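Long-range contact in nuclease-like protein (Chaetomium thermophilum, PDB 6GRB), which probably acts as a GEN1-type junction-resolving endonuclease that cleaves four-way DNA junctions and 5' flaps in a metal-dependent manner: residues G51-R63 with G305-T317. Numbering follows the deposited sequence.
Sequences GGSNPAIRTLFYR and GLREFTRETFDWT
F61 and F314 meet in an offset edge-to-face pair: the CE2 corner of F314 comes over one face of F61, 3.8 Å from its CG, with the ring planes 79° apart. W316 makes a second offset pair of this kind, its CH2 3.7 Å from F61 CE1 and the planes almost perpendicular, so one phenyl ring takes two aromatic edges. With CG anti to the backbone N (chi1 175°), the F61 ring reaches across to both. F314 in turn offers a face to R58, whose CG sits 3.8 Å above the ring centroid, nearly on the normal, as a CH-pi contact. Beyond that methylene the R58 chain bends at chi3 (50°), and NH1 and NH2 both clasp G51 O, end-on and in the guanidinium plane, tying the loop before helix 55-63 back onto it. Y62 OH touches W316 CZ2 at 3.6 Å. Nearby, the T313 methyl CG2 packs across the N54 amide, 3.5 Å from its CG, while S53 OG makes a weak hydrogen bond to D315 OD1. The helical segments run roughly antiparallel, their axes 11.7 Å apart at closest approach. The aromatic cluster of F61, F314 and W316 thus joins helix 55-70 of the XPG N-terminal region to helix 303-313 and the turn at W316; V328 of helix 318-340 also touches F61 and Y62, and helix 104-109, just ahead of edge strand 113-116, packs on L306 and F309.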
ATOM      1  N   GLY A  51      -9.927 -17.665 -16.110  1.00 89.01           N
ATOM      2  CA  GLY A  51     -10.067 -19.068 -15.723  1.00 88.86           C
ATOM      3  C   GLY A  51     -10.688 -19.270 -14.352  1.00 88.02           C
ATOM      4  O   GLY A  51     -10.646 -18.406 -13.473  1.00 87.56           O
ATOM      5  N   GLY A  52     -11.277 -20.456 -14.170  1.00 81.27           N
ATOM      6  CA  GLY A  52     -11.760 -20.875 -12.865  1.00 80.77           C
ATOM      7  C   GLY A  52     -13.044 -20.179 -12.437  1.00 80.02           C
ATOM      8  O   GLY A  52     -13.884 -19.797 -13.255  1.00 79.88           O
ATOM      9  N   SER A  53     -13.192 -20.019 -11.121  1.00 72.81           N
ATOM     10  CA  SER A  53     -14.334 -19.333 -10.523  1.00 72.20           C
ATOM     11  C   SER A  53     -13.836 -18.124  -9.749  1.00 71.78           C
ATOM     12  O   SER A  53     -12.922 -18.244  -8.921  1.00 71.84           O
ATOM     13  CB  SER A  53     -15.117 -20.257  -9.586  1.00 72.30           C
ATOM     14  OG  SER A  53     -15.428 -21.476 -10.233  1.00 72.82           O
ATOM     15  N   ASN A  54     -14.446 -16.961 -10.022  1.00 69.90           N
ATOM     16  CA  ASN A  54     -14.110 -15.667  -9.431  1.00 69.50           C
ATOM     17  C   ASN A  54     -12.612 -15.377  -9.503  1.00 69.79           C
ATOM     18  O   ASN A  54     -11.960 -15.273  -8.454  1.00 69.56           O
ATOM     19  CB  ASN A  54     -14.586 -15.591  -7.972  1.00 69.07           C
ATOM     20  CG  ASN A  54     -16.108 -15.679  -7.835  1.00 69.02           C
ATOM     21  OD1 ASN A  54     -16.713 -16.658  -8.254  1.00 69.36           O
ATOM     22  ND2 ASN A  54     -16.716 -14.670  -7.214  1.00 68.68           N
ATOM     23  N   PRO A  55     -12.042 -15.205 -10.708  1.00 72.55           N
ATOM     24  CA  PRO A  55     -10.600 -14.945 -10.796  1.00 73.16           C
ATOM     25  C   PRO A  55     -10.193 -13.596 -10.241  1.00 72.74           C
ATOM     26  O   PRO A  55      -9.106 -13.497  -9.672  1.00 72.69           O
ATOM     27  CB  PRO A  55     -10.318 -15.063 -12.299  1.00 74.11           C
ATOM     28  CG  PRO A  55     -11.581 -14.616 -12.940  1.00 73.80           C
ATOM     29  CD  PRO A  55     -12.674 -15.167 -12.041  1.00 72.92           C
ATOM     30  N   ALA A  56     -11.033 -12.563 -10.363  1.00 70.09           N
ATOM     31  CA  ALA A  56     -10.744 -11.241  -9.808  1.00 69.63           C
ATOM     32  C   ALA A  56     -10.459 -11.306  -8.310  1.00 68.70           C
ATOM     33  O   ALA A  56      -9.627 -10.540  -7.806  1.00 68.39           O
ATOM     34  CB  ALA A  56     -11.890 -10.296 -10.089  1.00 69.55           C
ATOM     35  N   ILE A  57     -11.055 -12.263  -7.602  1.00 66.43           N
ATOM     36  CA  ILE A  57     -10.913 -12.295  -6.155  1.00 65.81           C
ATOM     37  C   ILE A  57     -10.101 -13.487  -5.674  1.00 66.19           C
ATOM     38  O   ILE A  57      -9.571 -13.450  -4.536  1.00 65.88           O
ATOM     39  CB  ILE A  57     -12.318 -12.210  -5.513  1.00 65.51           C
ATOM     40  CG1 ILE A  57     -12.346 -12.088  -3.996  1.00 65.20           C
ATOM     41  CG2 ILE A  57     -13.196 -13.391  -5.891  1.00 65.98           C
ATOM     42  CD1 ILE A  57     -13.717 -11.701  -3.531  1.00 65.26           C
ATOM     43  N   ARG A  58      -9.871 -14.484  -6.558  1.00 68.33           N
ATOM     44  CA  ARG A  58      -8.759 -15.415  -6.419  1.00 69.07           C
ATOM     45  C   ARG A  58      -7.446 -14.650  -6.337  1.00 68.70           C
ATOM     46  O   ARG A  58      -6.627 -14.916  -5.455  1.00 68.54           O
ATOM     47  CB  ARG A  58      -8.745 -16.420  -7.560  1.00 70.00           C
ATOM     48  CG  ARG A  58      -8.431 -17.845  -7.128  1.00 70.41           C
ATOM     49  CD  ARG A  58      -8.754 -18.844  -8.226  1.00 70.94           C
ATOM     50  NE  ARG A  58      -8.188 -18.462  -9.521  1.00 71.48           N
ATOM     51  CZ  ARG A  58      -8.833 -18.510 -10.687  1.00 71.65           C
ATOM     52  NH1 ARG A  58     -10.093 -18.922 -10.760  1.00 71.21           N
ATOM     53  NH2 ARG A  58      -8.211 -18.147 -11.798  1.00 72.34           N
ATOM     54  N   THR A  59      -7.236 -13.667  -7.221  1.00 68.00           N
ATOM     55  CA  THR A  59      -5.945 -12.983  -7.184  1.00 67.98           C
ATOM     56  C   THR A  59      -5.840 -12.071  -5.971  1.00 66.91           C
ATOM     57  O   THR A  59      -4.738 -11.859  -5.448  1.00 66.77           O
ATOM     58  CB  THR A  59      -5.665 -12.207  -8.480  1.00 68.77           C
ATOM     59  OG1 THR A  59      -6.442 -11.017  -8.524  1.00 68.36           O
ATOM     60  CG2 THR A  59      -6.014 -13.034  -9.669  1.00 69.75           C
ATOM     61  N   LEU A  60      -6.967 -11.539  -5.501  1.00 61.56           N
ATOM     62  CA  LEU A  60      -6.987 -10.818  -4.230  1.00 60.69           C
ATOM     63  C   LEU A  60      -6.593 -11.746  -3.082  1.00 60.61           C
ATOM     64  O   LEU A  60      -5.789 -11.388  -2.218  1.00 60.20           O
ATOM     65  CB  LEU A  60      -8.387 -10.227  -4.021  1.00 60.39           C
ATOM     66  CG  LEU A  60      -8.567  -9.067  -3.064  1.00 59.85           C
ATOM     67  CD1 LEU A  60      -8.045  -7.805  -3.707  1.00 59.99           C
ATOM     68  CD2 LEU A  60     -10.017  -8.907  -2.660  1.00 59.86           C
ATOM     69  N   PHE A  61      -7.158 -12.956  -3.076  1.00 57.91           N
ATOM     70  CA  PHE A  61      -6.735 -14.020  -2.172  1.00 58.46           C
ATOM     71  C   PHE A  61      -5.213 -14.211  -2.203  1.00 58.50           C
ATOM     72  O   PHE A  61      -4.563 -14.233  -1.154  1.00 58.35           O
ATOM     73  CB  PHE A  61      -7.482 -15.318  -2.546  1.00 59.56           C
ATOM     74  CG  PHE A  61      -7.055 -16.526  -1.764  1.00 60.60           C
ATOM     75  CD1 PHE A  61      -6.020 -17.329  -2.212  1.00 60.91           C
ATOM     76  CD2 PHE A  61      -7.691 -16.870  -0.582  1.00 60.92           C
ATOM     77  CE1 PHE A  61      -5.615 -18.437  -1.486  1.00 61.65           C
ATOM     78  CE2 PHE A  61      -7.283 -17.967   0.147  1.00 61.79           C
ATOM     79  CZ  PHE A  61      -6.250 -18.749  -0.301  1.00 62.09           C
ATOM     80  N   TYR A  62      -4.627 -14.334  -3.399  1.00 64.89           N
ATOM     81  CA  TYR A  62      -3.193 -14.587  -3.492  1.00 65.33           C
ATOM     82  C   TYR A  62      -2.374 -13.393  -2.984  1.00 64.59           C
ATOM     83  O   TYR A  62      -1.382 -13.583  -2.278  1.00 64.63           O
ATOM     84  CB  TYR A  62      -2.819 -14.978  -4.925  1.00 66.42           C
ATOM     85  CG  TYR A  62      -3.228 -16.392  -5.308  1.00 67.32           C
ATOM     86  CD1 TYR A  62      -2.697 -17.495  -4.642  1.00 67.91           C
ATOM     87  CD2 TYR A  62      -4.134 -16.625  -6.336  1.00 67.68           C
ATOM     88  CE1 TYR A  62      -3.054 -18.783  -4.972  1.00 68.80           C
ATOM     89  CE2 TYR A  62      -4.506 -17.923  -6.685  1.00 68.48           C
ATOM     90  CZ  TYR A  62      -3.959 -19.000  -5.993  1.00 69.02           C
ATOM     91  OH  TYR A  62      -4.309 -20.290  -6.333  1.00 69.81           O
ATOM     92  N   ARG A  63      -2.804 -12.158  -3.268  1.00 64.45           N
ATOM     93  CA  ARG A  63      -2.145 -10.987  -2.678  1.00 63.81           C
ATOM     94  C   ARG A  63      -2.246 -10.963  -1.151  1.00 62.99           C
ATOM     95  O   ARG A  63      -1.346 -10.448  -0.481  1.00 62.63           O
ATOM     96  CB  ARG A  63      -2.734  -9.686  -3.242  1.00 63.66           C
ATOM     97  CG  ARG A  63      -2.662  -9.564  -4.751  1.00 64.89           C
ATOM     98  CD  ARG A  63      -1.495  -8.719  -5.211  1.00 65.85           C
ATOM     99  NE  ARG A  63      -1.335  -8.771  -6.666  1.00 67.53           N
ATOM    100  CZ  ARG A  63      -0.681  -7.850  -7.370  1.00 68.90           C
ATOM    101  NH1 ARG A  63      -0.137  -6.814  -6.737  1.00 68.83           N
ATOM    102  NH2 ARG A  63      -0.575  -7.960  -8.698  1.00 70.16           N
ATOM    103  N   GLY A 305     -12.813 -21.034   8.122  1.00 65.25           N
ATOM    104  CA  GLY A 305     -13.578 -20.055   7.367  1.00 63.35           C
ATOM    105  C   GLY A 305     -13.058 -19.897   5.952  1.00 60.58           C
ATOM    106  O   GLY A 305     -13.837 -19.847   4.998  1.00 59.42           O
ATOM    107  N   LEU A 306     -11.730 -19.811   5.800  1.00 62.48           N
ATOM    108  CA  LEU A 306     -11.114 -19.813   4.476  1.00 60.35           C
ATOM    109  C   LEU A 306     -11.368 -21.113   3.733  1.00 60.74           C
ATOM    110  O   LEU A 306     -11.499 -21.097   2.501  1.00 59.43           O
ATOM    111  CB  LEU A 306      -9.610 -19.565   4.585  1.00 59.51           C
ATOM    112  CG  LEU A 306      -9.182 -18.111   4.707  1.00 58.22           C
ATOM    113  CD1 LEU A 306      -7.641 -18.026   4.901  1.00 57.63           C
ATOM    114  CD2 LEU A 306      -9.628 -17.338   3.492  1.00 56.57           C
ATOM    115  N   ARG A 307     -11.434 -22.252   4.442  1.00 63.98           N
ATOM    116  CA  ARG A 307     -11.764 -23.490   3.740  1.00 64.42           C
ATOM    117  C   ARG A 307     -13.184 -23.453   3.182  1.00 64.19           C
ATOM    118  O   ARG A 307     -13.400 -23.829   2.027  1.00 63.25           O
ATOM    119  CB  ARG A 307     -11.579 -24.704   4.631  1.00 66.68           C
ATOM    120  CG  ARG A 307     -11.990 -25.989   3.920  1.00 67.15           C
ATOM    121  CD  ARG A 307     -11.025 -26.341   2.779  1.00 65.80           C
ATOM    122  NE  ARG A 307     -11.571 -27.389   1.912  1.00 66.01           N
ATOM    123  CZ  ARG A 307     -11.892 -27.218   0.631  1.00 64.60           C
ATOM    124  NH1 ARG A 307     -12.395 -28.222  -0.063  1.00 64.96           N
ATOM    125  NH2 ARG A 307     -11.698 -26.050   0.033  1.00 62.94           N
ATOM    126  N   GLU A 308     -14.157 -22.969   3.960  1.00 62.62           N
ATOM    127  CA  GLU A 308     -15.512 -22.830   3.417  1.00 62.14           C
ATOM    128  C   GLU A 308     -15.570 -21.778   2.308  1.00 59.88           C
ATOM    129  O   GLU A 308     -16.211 -22.006   1.271  1.00 59.08           O
ATOM    130  CB  GLU A 308     -16.515 -22.498   4.525  1.00 63.54           C
ATOM    131  N   PHE A 309     -14.887 -20.634   2.488  1.00 64.03           N
ATOM    132  CA  PHE A 309     -14.868 -19.597   1.452  1.00 62.05           C
ATOM    133  C   PHE A 309     -14.326 -20.122   0.114  1.00 61.12           C
ATOM    134  O   PHE A 309     -14.930 -19.887  -0.944  1.00 60.27           O
ATOM    135  CB  PHE A 309     -14.044 -18.398   1.919  1.00 61.31           C
ATOM    136  CG  PHE A 309     -14.049 -17.230   0.955  1.00 59.53           C
ATOM    137  CD1 PHE A 309     -13.145 -17.175  -0.096  1.00 58.50           C
ATOM    138  CD2 PHE A 309     -14.944 -16.178   1.122  1.00 59.18           C
ATOM    139  CE1 PHE A 309     -13.136 -16.113  -0.972  1.00 57.29           C
ATOM    140  CE2 PHE A 309     -14.940 -15.088   0.250  1.00 57.78           C
ATOM    141  CZ  PHE A 309     -14.036 -15.060  -0.808  1.00 56.90           C
ATOM    142  N   THR A 310     -13.178 -20.820   0.138  1.00 60.73           N
ATOM    143  CA  THR A 310     -12.547 -21.255  -1.108  1.00 60.08           C
ATOM    144  C   THR A 310     -13.338 -22.359  -1.793  1.00 60.62           C
ATOM    145  O   THR A 310     -13.374 -22.416  -3.037  1.00 59.97           O
ATOM    146  CB  THR A 310     -11.114 -21.728  -0.857  1.00 60.42           C
ATOM    147  OG1 THR A 310     -11.109 -22.811   0.082  1.00 61.92           O
ATOM    148  CG2 THR A 310     -10.252 -20.582  -0.341  1.00 59.72           C
ATOM    149  N   ARG A 311     -13.966 -23.246  -1.005  1.00 61.48           N
ATOM    150  CA  ARG A 311     -14.893 -24.226  -1.560  1.00 62.00           C
ATOM    151  C   ARG A 311     -16.026 -23.543  -2.323  1.00 61.07           C
ATOM    152  O   ARG A 311     -16.369 -23.945  -3.446  1.00 60.69           O
ATOM    153  CB  ARG A 311     -15.437 -25.107  -0.432  1.00 63.75           C
ATOM    154  CG  ARG A 311     -16.325 -26.283  -0.884  1.00 64.44           C
ATOM    155  CD  ARG A 311     -17.161 -26.868   0.253  1.00 66.12           C
ATOM    156  NE  ARG A 311     -16.418 -26.985   1.515  1.00 67.48           N
ATOM    157  CZ  ARG A 311     -15.550 -27.961   1.800  1.00 68.52           C
ATOM    158  NH1 ARG A 311     -15.286 -28.912   0.900  1.00 68.29           N
ATOM    159  NH2 ARG A 311     -14.938 -27.990   2.979  1.00 69.88           N
ATOM    160  N   GLU A 312     -16.620 -22.495  -1.743  1.00 62.65           N
ATOM    161  CA  GLU A 312     -17.796 -21.896  -2.376  1.00 61.98           C
ATOM    162  C   GLU A 312     -17.417 -20.956  -3.511  1.00 60.58           C
ATOM    163  O   GLU A 312     -18.105 -20.909  -4.542  1.00 60.17           O
ATOM    164  CB  GLU A 312     -18.649 -21.150  -1.346  1.00 62.37           C
ATOM    165  N   THR A 313     -16.328 -20.209  -3.354  1.00 63.72           N
ATOM    166  CA  THR A 313     -16.008 -19.171  -4.329  1.00 62.63           C
ATOM    167  C   THR A 313     -15.049 -19.642  -5.419  1.00 62.52           C
ATOM    168  O   THR A 313     -15.198 -19.247  -6.578  1.00 62.11           O
ATOM    169  CB  THR A 313     -15.434 -17.949  -3.612  1.00 62.09           C
ATOM    170  OG1 THR A 313     -16.124 -17.773  -2.367  1.00 62.62           O
ATOM    171  CG2 THR A 313     -15.595 -16.689  -4.485  1.00 61.20           C
ATOM    172  N   PHE A 314     -14.070 -20.477  -5.095  1.00 62.58           N
ATOM    173  CA  PHE A 314     -13.100 -20.881  -6.102  1.00 62.66           C
ATOM    174  C   PHE A 314     -13.391 -22.265  -6.644  1.00 63.36           C
ATOM    175  O   PHE A 314     -12.725 -22.704  -7.592  1.00 63.58           O
ATOM    176  CB  PHE A 314     -11.680 -20.819  -5.526  1.00 62.84           C
ATOM    177  CG  PHE A 314     -11.325 -19.481  -4.931  1.00 62.17           C
ATOM    178  CD1 PHE A 314     -11.925 -18.310  -5.396  1.00 61.45           C
ATOM    179  CD2 PHE A 314     -10.390 -19.386  -3.898  1.00 62.35           C
ATOM    180  CE1 PHE A 314     -11.596 -17.073  -4.847  1.00 60.87           C
ATOM    181  CE2 PHE A 314     -10.059 -18.155  -3.355  1.00 61.73           C
ATOM    182  CZ  PHE A 314     -10.660 -17.003  -3.825  1.00 60.97           C
ATOM    183  N   ASP A 315     -14.315 -22.945  -6.004  1.00 64.93           N
ATOM    184  CA  ASP A 315     -14.662 -24.287  -6.346  1.00 65.70           C
ATOM    185  C   ASP A 315     -13.573 -25.244  -5.929  1.00 66.54           C
ATOM    186  O   ASP A 315     -13.421 -26.287  -6.499  1.00 67.10           O
ATOM    187  CB  ASP A 315     -14.985 -24.421  -7.813  1.00 65.39           C
ATOM    188  CG  ASP A 315     -16.415 -24.779  -8.042  1.00 65.50           C
ATOM    189  OD1 ASP A 315     -17.078 -24.075  -8.787  1.00 65.23           O
ATOM    190  OD2 ASP A 315     -16.887 -25.748  -7.457  1.00 65.97           O
ATOM    191  N   TRP A 316     -12.772 -24.849  -4.961  1.00 63.28           N
ATOM    192  CA  TRP A 316     -11.752 -25.734  -4.399  1.00 64.21           C
ATOM    193  C   TRP A 316     -12.464 -26.791  -3.553  1.00 65.43           C
ATOM    194  O   TRP A 316     -12.449 -26.783  -2.316  1.00 66.18           O
ATOM    195  CB  TRP A 316     -10.719 -24.960  -3.587  1.00 64.01           C
ATOM    196  CG  TRP A 316      -9.878 -23.996  -4.403  1.00 63.10           C
ATOM    197  CD1 TRP A 316      -9.936 -23.781  -5.761  1.00 62.67           C
ATOM    198  CD2 TRP A 316      -8.862 -23.121  -3.907  1.00 62.72           C
ATOM    199  NE1 TRP A 316      -9.022 -22.822  -6.132  1.00 62.23           N
ATOM    200  CE2 TRP A 316      -8.345 -22.407  -5.013  1.00 62.18           C
ATOM    201  CE3 TRP A 316      -8.341 -22.866  -2.635  1.00 62.89           C
ATOM    202  CZ2 TRP A 316      -7.337 -21.450  -4.878  1.00 61.82           C
ATOM    203  CZ3 TRP A 316      -7.333 -21.918  -2.507  1.00 62.32           C
ATOM    204  CH2 TRP A 316      -6.842 -21.228  -3.626  1.00 61.78           C
ATOM    205  N   THR A 317     -13.110 -27.714  -4.260  1.00 65.06           N
ATOM    206  CA  THR A 317     -13.994 -28.686  -3.633  1.00 66.22           C
ATOM    207  C   THR A 317     -13.258 -29.972  -3.265  1.00 67.51           C
ATOM    208  O   THR A 317     -12.276 -30.350  -3.905  1.00 67.44           O
ATOM    209  CB  THR A 317     -15.157 -29.017  -4.558  1.00 65.92           C
ATOM    210  OG1 THR A 317     -14.642 -29.479  -5.811  1.00 65.57           O
ATOM    211  CG2 THR A 317     -16.024 -27.775  -4.787  1.00 64.85           C
TER